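PDB 6NHX: ATP-dependent DNA ligase from Mycobacterium tuberculosis, which joins DNA ends at the expense of ATP and works with Ku in the error-prone non-homologous end joining of double-strand breaks. Local coordinates for residues W32-V46 and A67-A81. The protein carries 1 engineered substitution. Numbering follows the deposited sequence.
Sequences WDGYRLLVEADHGAV and AEDLADHHVVLDGEA. With ATP (adenosine-5'-triphosphate), chain B.
Arg36 grips Asp78 side-on with two nitrogens: NE gives a bond of 2.7 Å to Asp78 OD1, and NH2 one of 2.8 Å to Asp78 OD2. Guanidinium and carboxylate planes lie only 12° apart. The bend in the arginine chain at chi2 (76°) turns the group along the sheet toward Asp78, two residues before Glu80, its non-hydrogen-bonded pair partner across the strands. Asp78 OD2 also bonds Tyr174 OH, and Arg36 NH2 also donates to Met11 O, giving each end of the pair a second partner. Leu38 CD2 packs 3.5 Å from Asp78 OD1, on the same face of the sheet. ATP N3 lies over one face of the guanidinium, toward its rim. Strands 35-42 and 74-81 are antiparallel neighbours in the five-stranded sheet of the nucleotidyltransferase domain, and this end of their ladder borders the ATP pocket. Here Glu80, its chain bent at chi2, brings OE1 to 3.6 Å from ATP N9, while Trp32 N donates an almost straight bond of 2.9 Å to ATP N7. Buried Glu80 OE1 has no hydrogen-bond partner in the model. On the other face Leu37 CD1 meets Ala81 CB, and Ala41 CB fits between Ala67 CB and Val75 CG2. Val46 CG2 presses tightly on Ala67 CB at 3.5 Å. At the start of the type I' turn from Asp42 to Ala45, the Asp42 carboxylate stacks over the rim of the His74 ring, planes 14° apart. One water links His74 NE2 to Glu40 OE1; Glu40 OE2 pairs with Arg47.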
ATOM      1  N   TRP A  32       6.128   2.797  -1.061  1.00 14.50           N
ATOM      2  CA  TRP A  32       5.479   3.309   0.149  1.00 14.97           C
ATOM      3  C   TRP A  32       4.102   2.664   0.311  1.00 17.42           C
ATOM      4  O   TRP A  32       3.221   2.866  -0.535  1.00 17.78           O
ATOM      5  CB  TRP A  32       5.332   4.833   0.086  1.00 14.83           C
ATOM      6  CG  TRP A  32       6.559   5.545  -0.419  1.00 13.34           C
ATOM      7  CD1 TRP A  32       6.633   6.394  -1.501  1.00 14.38           C
ATOM      8  CD2 TRP A  32       7.886   5.449   0.113  1.00 13.12           C
ATOM      9  NE1 TRP A  32       7.932   6.847  -1.657  1.00 14.26           N
ATOM     10  CE2 TRP A  32       8.722   6.260  -0.694  1.00 13.11           C
ATOM     11  CE3 TRP A  32       8.460   4.730   1.180  1.00 14.93           C
ATOM     12  CZ2 TRP A  32      10.091   6.406  -0.440  1.00 12.60           C
ATOM     13  CZ3 TRP A  32       9.824   4.869   1.422  1.00 17.19           C
ATOM     14  CH2 TRP A  32      10.624   5.704   0.615  1.00 14.58           C
ATOM     15  N   ASP A  33       3.899   1.907   1.395  1.00 14.47           N
ATOM     16  CA  ASP A  33       2.573   1.347   1.661  1.00 14.36           C
ATOM     17  C   ASP A  33       1.637   2.445   2.149  1.00 14.70           C
ATOM     18  O   ASP A  33       1.924   3.119   3.141  1.00 19.72           O
ATOM     19  CB  ASP A  33       2.644   0.233   2.709  1.00 17.93           C
ATOM     20  CG  ASP A  33       2.873  -1.144   2.096  1.00 19.75           C
ATOM     21  OD1 ASP A  33       3.315  -1.207   0.932  1.00 20.47           O
ATOM     22  OD2 ASP A  33       2.610  -2.168   2.774  1.00 21.12           O
ATOM     23  N   GLY A  34       0.532   2.645   1.452  1.00 14.23           N
ATOM     24  CA  GLY A  34      -0.439   3.658   1.825  1.00 15.97           C
ATOM     25  C   GLY A  34      -1.594   3.632   0.849  1.00 13.33           C
ATOM     26  O   GLY A  34      -1.871   2.581   0.253  1.00 15.07           O
ATOM     27  N   TYR A  35      -2.259   4.766   0.659  1.00 14.22           N
ATOM     28  CA  TYR A  35      -3.325   4.890  -0.325  1.00 14.32           C
ATOM     29  C   TYR A  35      -2.872   5.865  -1.405  1.00 17.72           C
ATOM     30  O   TYR A  35      -2.387   6.960  -1.098  1.00 17.70           O
ATOM     31  CB  TYR A  35      -4.624   5.401   0.300  1.00 17.08           C
ATOM     32  CG  TYR A  35      -5.362   4.446   1.202  1.00 21.32           C
ATOM     33  CD1 TYR A  35      -5.380   3.076   0.966  1.00 38.65           C
ATOM     34  CD2 TYR A  35      -6.065   4.927   2.285  1.00 26.89           C
ATOM     35  CE1 TYR A  35      -6.076   2.220   1.814  1.00 38.50           C
ATOM     36  CE2 TYR A  35      -6.757   4.092   3.125  1.00 31.53           C
ATOM     37  CZ  TYR A  35      -6.761   2.744   2.894  1.00 32.56           C
ATOM     38  OH  TYR A  35      -7.469   1.947   3.764  1.00 26.19           O
ATOM     39  N   ARG A  36      -3.046   5.471  -2.660  1.00 15.60           N
ATOM     40  CA  ARG A  36      -2.662   6.311  -3.786  1.00 14.17           C
ATOM     41  C   ARG A  36      -3.608   7.496  -3.909  1.00 15.84           C
ATOM     42  O   ARG A  36      -4.831   7.340  -3.867  1.00 19.69           O
ATOM     43  CB  ARG A  36      -2.734   5.473  -5.060  1.00 14.43           C
ATOM     44  CG  ARG A  36      -2.189   6.185  -6.278  1.00 14.71           C
ATOM     45  CD  ARG A  36      -0.676   6.204  -6.270  1.00 14.27           C
ATOM     46  NE  ARG A  36      -0.125   6.659  -7.540  1.00 14.92           N
ATOM     47  CZ  ARG A  36       0.099   5.874  -8.586  1.00 12.36           C
ATOM     48  NH1 ARG A  36      -0.169   4.577  -8.518  1.00 14.04           N
ATOM     49  NH2 ARG A  36       0.603   6.384  -9.698  1.00 14.69           N
ATOM     50  N   LEU A  37      -3.042   8.691  -4.090  1.00 15.42           N
ATOM     51  CA  LEU A  37      -3.849   9.889  -4.263  1.00 15.40           C
ATOM     52  C   LEU A  37      -3.309  10.734  -5.401  1.00 15.21           C
ATOM     53  O   LEU A  37      -2.096  10.912  -5.535  1.00 15.29           O
ATOM     54  CB  LEU A  37      -3.857  10.763  -3.008  1.00 17.68           C
ATOM     55  CG  LEU A  37      -4.647  10.240  -1.811  1.00 21.84           C
ATOM     56  CD1 LEU A  37      -4.614  11.259  -0.689  1.00 22.65           C
ATOM     57  CD2 LEU A  37      -6.085   9.884  -2.188  1.00 20.08           C
ATOM     58  N   LEU A  38      -4.223  11.264  -6.208  1.00 15.73           N
ATOM     59  CA  LEU A  38      -3.934  12.387  -7.090  1.00 14.19           C
ATOM     60  C   LEU A  38      -4.410  13.644  -6.377  1.00 17.65           C
ATOM     61  O   LEU A  38      -5.519  13.673  -5.830  1.00 18.89           O
ATOM     62  CB  LEU A  38      -4.635  12.232  -8.444  1.00 15.66           C
ATOM     63  CG  LEU A  38      -4.184  11.012  -9.265  1.00 16.78           C
ATOM     64  CD1 LEU A  38      -4.985  10.928 -10.549  1.00 20.70           C
ATOM     65  CD2 LEU A  38      -2.691  11.059  -9.577  1.00 16.24           C
ATOM     66  N   VAL A  39      -3.570  14.673  -6.374  1.00 15.94           N
ATOM     67  CA  VAL A  39      -3.802  15.871  -5.572  1.00 16.65           C
ATOM     68  C   VAL A  39      -3.790  17.085  -6.493  1.00 18.04           C
ATOM     69  O   VAL A  39      -2.794  17.333  -7.184  1.00 16.62           O
ATOM     70  CB  VAL A  39      -2.732  16.030  -4.485  1.00 15.78           C
ATOM     71  CG1 VAL A  39      -2.911  17.359  -3.725  1.00 20.10           C
ATOM     72  CG2 VAL A  39      -2.741  14.822  -3.541  1.00 16.79           C
ATOM     73  N   GLU A  40      -4.879  17.839  -6.496  1.00 16.79           N
ATOM     74  CA  GLU A  40      -4.951  19.100  -7.215  1.00 17.85           C
ATOM     75  C   GLU A  40      -4.883  20.224  -6.196  1.00 20.46           C
ATOM     76  O   GLU A  40      -5.738  20.307  -5.313  1.00 22.62           O
ATOM     77  CB  GLU A  40      -6.261  19.192  -7.992  1.00 16.05           C
ATOM     78  CG  GLU A  40      -6.440  20.483  -8.763  1.00 20.47           C
ATOM     79  CD  GLU A  40      -7.858  20.626  -9.230  1.00 24.78           C
ATOM     80  OE1 GLU A  40      -8.094  20.462 -10.439  1.00 22.03           O
ATOM     81  OE2 GLU A  40      -8.741  20.879  -8.382  1.00 28.28           O
ATOM     82  N   ALA A  41      -3.872  21.078  -6.313  1.00 17.71           N
ATOM     83  CA  ALA A  41      -3.753  22.269  -5.477  1.00 19.24           C
ATOM     84  C   ALA A  41      -3.960  23.508  -6.340  1.00 20.27           C
ATOM     85  O   ALA A  41      -3.247  23.693  -7.330  1.00 21.93           O
ATOM     86  CB  ALA A  41      -2.366  22.300  -4.834  1.00 26.07           C
ATOM     87  N   ASP A  42      -4.927  24.347  -5.962  1.00 21.77           N
ATOM     88  CA  ASP A  42      -5.222  25.578  -6.684  1.00 27.62           C
ATOM     89  C   ASP A  42      -5.752  26.592  -5.683  1.00 36.05           C
ATOM     90  O   ASP A  42      -6.634  26.263  -4.885  1.00 47.02           O
ATOM     91  CB  ASP A  42      -6.287  25.326  -7.756  1.00 27.97           C
ATOM     92  CG  ASP A  42      -6.364  26.447  -8.781  1.00 31.82           C
ATOM     93  OD1 ASP A  42      -5.472  27.320  -8.788  1.00 33.00           O
ATOM     94  OD2 ASP A  42      -7.321  26.451  -9.578  1.00 44.72           O
ATOM     95  N   HIS A  43      -5.215  27.813  -5.727  1.00 33.74           N
ATOM     96  CA  HIS A  43      -5.673  28.907  -4.864  1.00 34.18           C
ATOM     97  C   HIS A  43      -5.635  28.512  -3.390  1.00 40.33           C
ATOM     98  O   HIS A  43      -6.523  28.855  -2.604  1.00 42.61           O
ATOM     99  CB  HIS A  43      -7.052  29.420  -5.283  1.00 32.32           C
ATOM    100  CG  HIS A  43      -7.016  30.334  -6.469  1.00 46.80           C
ATOM    101  ND1 HIS A  43      -6.920  29.871  -7.763  1.00 50.44           N
ATOM    102  CD2 HIS A  43      -7.047  31.686  -6.555  1.00 50.48           C
ATOM    103  CE1 HIS A  43      -6.901  30.896  -8.597  1.00 50.82           C
ATOM    104  NE2 HIS A  43      -6.977  32.009  -7.889  1.00 50.80           N
ATOM    105  N   GLY A  44      -4.589  27.777  -3.014  1.00 46.01           N
ATOM    106  CA  GLY A  44      -4.434  27.298  -1.658  1.00 50.99           C
ATOM    107  C   GLY A  44      -5.358  26.169  -1.262  1.00 59.40           C
ATOM    108  O   GLY A  44      -5.231  25.654  -0.145  1.00 66.10           O
ATOM    109  N   ALA A  45      -6.280  25.766  -2.131  1.00 51.86           N
ATOM    110  CA  ALA A  45      -7.232  24.710  -1.832  1.00 41.18           C
ATOM    111  C   ALA A  45      -6.788  23.406  -2.477  1.00 34.00           C
ATOM    112  O   ALA A  45      -6.166  23.392  -3.542  1.00 31.02           O
ATOM    113  CB  ALA A  45      -8.632  25.076  -2.328  1.00 37.86           C
ATOM    114  N   VAL A  46      -7.124  22.304  -1.820  1.00 26.89           N
ATOM    115  CA  VAL A  46      -6.710  20.978  -2.256  1.00 29.70           C
ATOM    116  C   VAL A  46      -7.947  20.157  -2.592  1.00 27.20           C
ATOM    117  O   VAL A  46      -8.963  20.238  -1.895  1.00 31.01           O
ATOM    118  CB  VAL A  46      -5.857  20.285  -1.171  1.00 42.39           C
ATOM    119  CG1 VAL A  46      -5.809  18.801  -1.392  1.00 36.78           C
ATOM    120  CG2 VAL A  46      -4.454  20.840  -1.170  1.00 46.09           C
ATOM    121  N   ALA A  67      -1.709  22.604   0.380  1.00 34.70           N
ATOM    122  CA  ALA A  67      -1.486  23.688  -0.567  1.00 48.79           C
ATOM    123  C   ALA A  67      -1.415  25.061   0.081  1.00 44.57           C
ATOM    124  O   ALA A  67      -1.241  26.047  -0.637  1.00 39.94           O
ATOM    125  CB  ALA A  67      -2.580  23.708  -1.635  1.00 57.11           C
ATOM    126  N   GLU A  68      -1.558  25.160   1.405  1.00 43.05           N
ATOM    127  CA  GLU A  68      -1.451  26.470   2.041  1.00 46.59           C
ATOM    128  C   GLU A  68      -0.078  27.087   1.804  1.00 51.69           C
ATOM    129  O   GLU A  68       0.061  28.316   1.798  1.00 58.55           O
ATOM    130  CB  GLU A  68      -1.762  26.362   3.535  1.00 53.32           C
ATOM    131  CG  GLU A  68      -0.539  26.145   4.406  1.00 58.47           C
ATOM    132  CD  GLU A  68      -0.755  26.553   5.850  1.00 65.07           C
ATOM    133  OE1 GLU A  68       0.189  27.104   6.459  1.00 68.30           O
ATOM    134  OE2 GLU A  68      -1.864  26.317   6.376  1.00 64.27           O
ATOM    135  N   ASP A  69       0.939  26.250   1.597  1.00 48.11           N
ATOM    136  CA  ASP A  69       2.263  26.697   1.185  1.00 52.49           C
ATOM    137  C   ASP A  69       2.353  26.911  -0.322  1.00 51.72           C
ATOM    138  O   ASP A  69       3.263  27.607  -0.786  1.00 54.83           O
ATOM    139  CB  ASP A  69       3.290  25.635   1.598  1.00 63.52           C
ATOM    140  CG  ASP A  69       4.675  26.209   1.833  1.00 68.45           C
ATOM    141  OD1 ASP A  69       5.263  26.773   0.888  1.00 72.30           O
ATOM    142  OD2 ASP A  69       5.183  26.082   2.966  1.00 70.18           O
ATOM    143  N   LEU A  70       1.437  26.321  -1.092  1.00 50.53           N
ATOM    144  CA  LEU A  70       1.436  26.401  -2.547  1.00 47.56           C
ATOM    145  C   LEU A  70       0.416  27.401  -3.067  1.00 41.79           C
ATOM    146  O   LEU A  70      -0.071  27.256  -4.193  1.00 43.81           O
ATOM    147  CB  LEU A  70       1.142  25.028  -3.151  1.00 43.10           C
ATOM    148  CG  LEU A  70       2.091  23.866  -2.887  1.00 38.81           C
ATOM    149  CD1 LEU A  70       1.414  22.566  -3.274  1.00 35.77           C
ATOM    150  CD2 LEU A  70       3.368  24.060  -3.673  1.00 39.88           C
ATOM    151  N   ALA A  71       0.090  28.424  -2.271  1.00 36.52           N
ATOM    152  CA  ALA A  71      -1.102  29.221  -2.541  1.00 37.17           C
ATOM    153  C   ALA A  71      -1.048  29.915  -3.896  1.00 35.87           C
ATOM    154  O   ALA A  71      -2.097  30.161  -4.504  1.00 50.46           O
ATOM    155  CB  ALA A  71      -1.338  30.226  -1.413  1.00 32.90           C
ATOM    156  N   ASP A  72       0.147  30.242  -4.387  1.00 24.16           N
ATOM    157  CA  ASP A  72       0.276  30.911  -5.674  1.00 33.40           C
ATOM    158  C   ASP A  72       0.346  29.940  -6.847  1.00 36.28           C
ATOM    159  O   ASP A  72       0.274  30.377  -8.000  1.00 46.78           O
ATOM    160  CB  ASP A  72       1.516  31.816  -5.704  1.00 43.43           C
ATOM    161  CG  ASP A  72       1.603  32.741  -4.497  1.00 58.96           C
ATOM    162  OD1 ASP A  72       2.605  32.657  -3.754  1.00 63.46           O
ATOM    163  OD2 ASP A  72       0.673  33.553  -4.290  1.00 60.80           O
ATOM    164  N   HIS A  73       0.481  28.648  -6.584  1.00 27.06           N
ATOM    165  CA  HIS A  73       0.667  27.650  -7.626  1.00 27.61           C
ATOM    166  C   HIS A  73      -0.646  26.956  -7.972  1.00 21.17           C
ATOM    167  O   HIS A  73      -1.577  26.868  -7.167  1.00 24.15           O
ATOM    168  CB  HIS A  73       1.663  26.579  -7.171  1.00 26.91           C
ATOM    169  CG  HIS A  73       3.084  27.043  -7.104  1.00 27.67           C
ATOM    170  ND1 HIS A  73       3.836  27.314  -8.226  1.00 26.46           N
ATOM    171  CD2 HIS A  73       3.900  27.259  -6.044  1.00 27.60           C
ATOM    172  CE1 HIS A  73       5.048  27.693  -7.861  1.00 31.52           C
ATOM    173  NE2 HIS A  73       5.115  27.660  -6.543  1.00 27.36           N
ATOM    174  N   HIS A  74      -0.691  26.408  -9.187  1.00 20.89           N
ATOM    175  CA  HIS A  74      -1.724  25.453  -9.572  1.00 19.93           C
ATOM    176  C   HIS A  74      -0.997  24.190 -10.009  1.00 16.30           C
ATOM    177  O   HIS A  74      -0.308  24.197 -11.035  1.00 16.21           O
ATOM    178  CB  HIS A  74      -2.586  26.010 -10.699  1.00 17.85           C
ATOM    179  CG  HIS A  74      -3.592  25.038 -11.233  1.00 18.37           C
ATOM    180  ND1 HIS A  74      -4.311  25.281 -12.384  1.00 24.09           N
ATOM    181  CD2 HIS A  74      -3.997  23.827 -10.783  1.00 19.43           C
ATOM    182  CE1 HIS A  74      -5.112  24.257 -12.621  1.00 21.72           C
ATOM    183  NE2 HIS A  74      -4.940  23.360 -11.667  1.00 26.69           N
ATOM    184  N   VAL A  75      -1.104  23.122  -9.216  1.00 16.61           N
ATOM    185  CA  VAL A  75      -0.371  21.895  -9.500  1.00 15.42           C
ATOM    186  C   VAL A  75      -1.273  20.677  -9.384  1.00 15.89           C
ATOM    187  O   VAL A  75      -2.285  20.682  -8.672  1.00 16.81           O
ATOM    188  CB  VAL A  75       0.881  21.697  -8.613  1.00 26.11           C
ATOM    189  CG1 VAL A  75       1.891  22.806  -8.840  1.00 25.28           C
ATOM    190  CG2 VAL A  75       0.488  21.590  -7.146  1.00 26.22           C
ATOM    191  N   VAL A  76      -0.896  19.626 -10.101  1.00 13.86           N
ATOM    192  CA  VAL A  76      -1.440  18.292  -9.895  1.00 15.60           C
ATOM    193  C   VAL A  76      -0.276  17.379  -9.549  1.00 14.25           C
ATOM    194  O   VAL A  76       0.701  17.289 -10.301  1.00 14.20           O
ATOM    195  CB  VAL A  76      -2.196  17.785 -11.130  1.00 16.41           C
ATOM    196  CG1 VAL A  76      -2.605  16.335 -10.939  1.00 15.78           C
ATOM    197  CG2 VAL A  76      -3.414  18.648 -11.407  1.00 14.87           C
ATOM    198  N   LEU A  77      -0.368  16.733  -8.393  1.00 15.29           N
ATOM    199  CA  LEU A  77       0.652  15.826  -7.905  1.00 13.90           C
ATOM    200  C   LEU A  77       0.094  14.415  -7.844  1.00 13.22           C
ATOM    201  O   LEU A  77      -1.117  14.203  -7.731  1.00 14.76           O
ATOM    202  CB  LEU A  77       1.091  16.223  -6.491  1.00 15.66           C
ATOM    203  CG  LEU A  77       1.565  17.670  -6.395  1.00 14.65           C
ATOM    204  CD1 LEU A  77       1.300  18.209  -5.001  1.00 19.13           C
ATOM    205  CD2 LEU A  77       3.031  17.750  -6.739  1.00 18.24           C
ATOM    206  N   ASP A  78       1.000  13.458  -7.944  1.00 13.80           N
ATOM    207  CA  ASP A  78       0.723  12.046  -7.731  1.00 13.47           C
ATOM    208  C   ASP A  78       1.576  11.593  -6.559  1.00 14.01           C
ATOM    209  O   ASP A  78       2.739  11.983  -6.445  1.00 13.72           O
ATOM    210  CB  ASP A  78       1.112  11.279  -8.994  1.00 13.04           C
ATOM    211  CG  ASP A  78       0.715   9.809  -8.968  1.00 14.07           C
ATOM    212  OD1 ASP A  78       0.009   9.348  -8.043  1.00 15.31           O
ATOM    213  OD2 ASP A  78       1.130   9.102  -9.917  1.00 14.89           O
ATOM    214  N   GLY A  79       1.007  10.774  -5.683  1.00 13.15           N
ATOM    215  CA  GLY A  79       1.782  10.278  -4.568  1.00 14.56           C
ATOM    216  C   GLY A  79       0.963   9.351  -3.706  1.00 15.49           C
ATOM    217  O   GLY A  79      -0.082   8.847  -4.122  1.00 15.24           O
ATOM    218  N   GLU A  80       1.442   9.160  -2.480  1.00 16.75           N
ATOM    219  CA  GLU A  80       0.844   8.217  -1.541  1.00 19.43           C
ATOM    220  C   GLU A  80       0.488   8.944  -0.254  1.00 17.60           C
ATOM    221  O   GLU A  80       1.323   9.665   0.299  1.00 16.95           O
ATOM    222  CB  GLU A  80       1.837   7.092  -1.212  1.00 24.11           C
ATOM    223  CG  GLU A  80       1.198   5.818  -0.695  1.00 36.76           C
ATOM    224  CD  GLU A  80       0.898   4.834  -1.806  1.00 35.45           C
ATOM    225  OE1 GLU A  80       1.213   5.138  -2.972  1.00 41.87           O
ATOM    226  OE2 GLU A  80       0.355   3.752  -1.516  1.00 38.40           O
ATOM    227  N   ALA A  81      -0.740   8.755   0.228  1.00 14.78           N
ATOM    228  CA  ALA A  81      -1.057   9.128   1.599  1.00 15.17           C
ATOM    229  C   ALA A  81      -0.559   8.013   2.508  1.00 16.11           C
ATOM    230  O   ALA A  81      -0.809   6.835   2.244  1.00 14.63           O
ATOM    231  CB  ALA A  81      -2.562   9.319   1.767  1.00 19.02           C
TER
HETATM  232  PG  ATP B1000      -1.725  -2.397  -7.482  1.00 17.91           P
HETATM  233  O1G ATP B1000      -0.425  -2.297  -8.254  1.00 17.33           O
HETATM  234  O2G ATP B1000      -2.925  -2.845  -8.294  1.00 20.04           O
HETATM  235  O3G ATP B1000      -2.004  -1.154  -6.657  1.00 18.64           O
HETATM  236  PB  ATP B1000      -1.235  -3.600  -4.858  1.00 22.60           P
HETATM  237  O1B ATP B1000      -1.190  -5.021  -4.356  1.00 31.05           O
HETATM  238  O2B ATP B1000      -2.093  -2.559  -4.174  1.00 33.43           O
HETATM  239  O3B ATP B1000      -1.539  -3.630  -6.442  1.00 22.96           O
HETATM  240  PA  ATP B1000       1.647  -3.654  -4.543  1.00 19.07           P
HETATM  241  O1A ATP B1000       1.838  -4.875  -5.389  1.00 22.17           O
HETATM  242  O2A ATP B1000       1.727  -3.638  -3.039  1.00 23.61           O
HETATM  243  O3A ATP B1000       0.244  -3.009  -4.950  1.00 24.28           O
HETATM  244  O5' ATP B1000       2.507  -2.440  -5.182  1.00 22.18           O
HETATM  245  C5' ATP B1000       2.726  -1.242  -4.444  1.00 17.49           C
HETATM  246  C4' ATP B1000       1.539  -0.282  -4.575  1.00 14.02           C
HETATM  247  O4' ATP B1000       1.938   0.960  -3.997  1.00 17.12           O
HETATM  248  C3' ATP B1000       1.146   0.013  -6.007  1.00 15.36           C
HETATM  249  O3' ATP B1000      -0.214   0.435  -6.028  1.00 17.30           O
HETATM  250  C2' ATP B1000       2.018   1.200  -6.305  1.00 14.78           C
HETATM  251  O2' ATP B1000       1.519   1.990  -7.394  1.00 15.59           O
HETATM  252  C1' ATP B1000       1.988   1.978  -4.993  1.00 17.37           C
HETATM  253  N9  ATP B1000       3.250   2.702  -4.743  1.00 14.25           N
HETATM  254  C8  ATP B1000       3.941   2.729  -3.576  1.00 14.33           C
HETATM  255  N7  ATP B1000       5.042   3.523  -3.681  1.00 12.43           N
HETATM  256  C5  ATP B1000       5.031   4.021  -4.932  1.00 11.63           C
HETATM  257  C6  ATP B1000       5.905   4.897  -5.699  1.00 11.01           C
HETATM  258  N6  ATP B1000       7.024   5.385  -5.152  1.00 12.23           N
HETATM  259  N1  ATP B1000       5.561   5.170  -6.966  1.00 11.03           N
HETATM  260  C2  ATP B1000       4.456   4.679  -7.540  1.00 11.57           C
HETATM  261  N3  ATP B1000       3.612   3.853  -6.902  1.00 12.55           N
HETATM  262  C4  ATP B1000       3.866   3.487  -5.625  1.00 12.76           C
HETATM  263  O   HOH W   1      -6.229  20.952 -12.111  1.00 28.58           O
HETATM  264  O   HOH W   2      -3.225  29.497  -6.972  1.00 31.95           O
HETATM  265  O   HOH W   3      -2.302  26.171  -4.446  1.00 32.23           O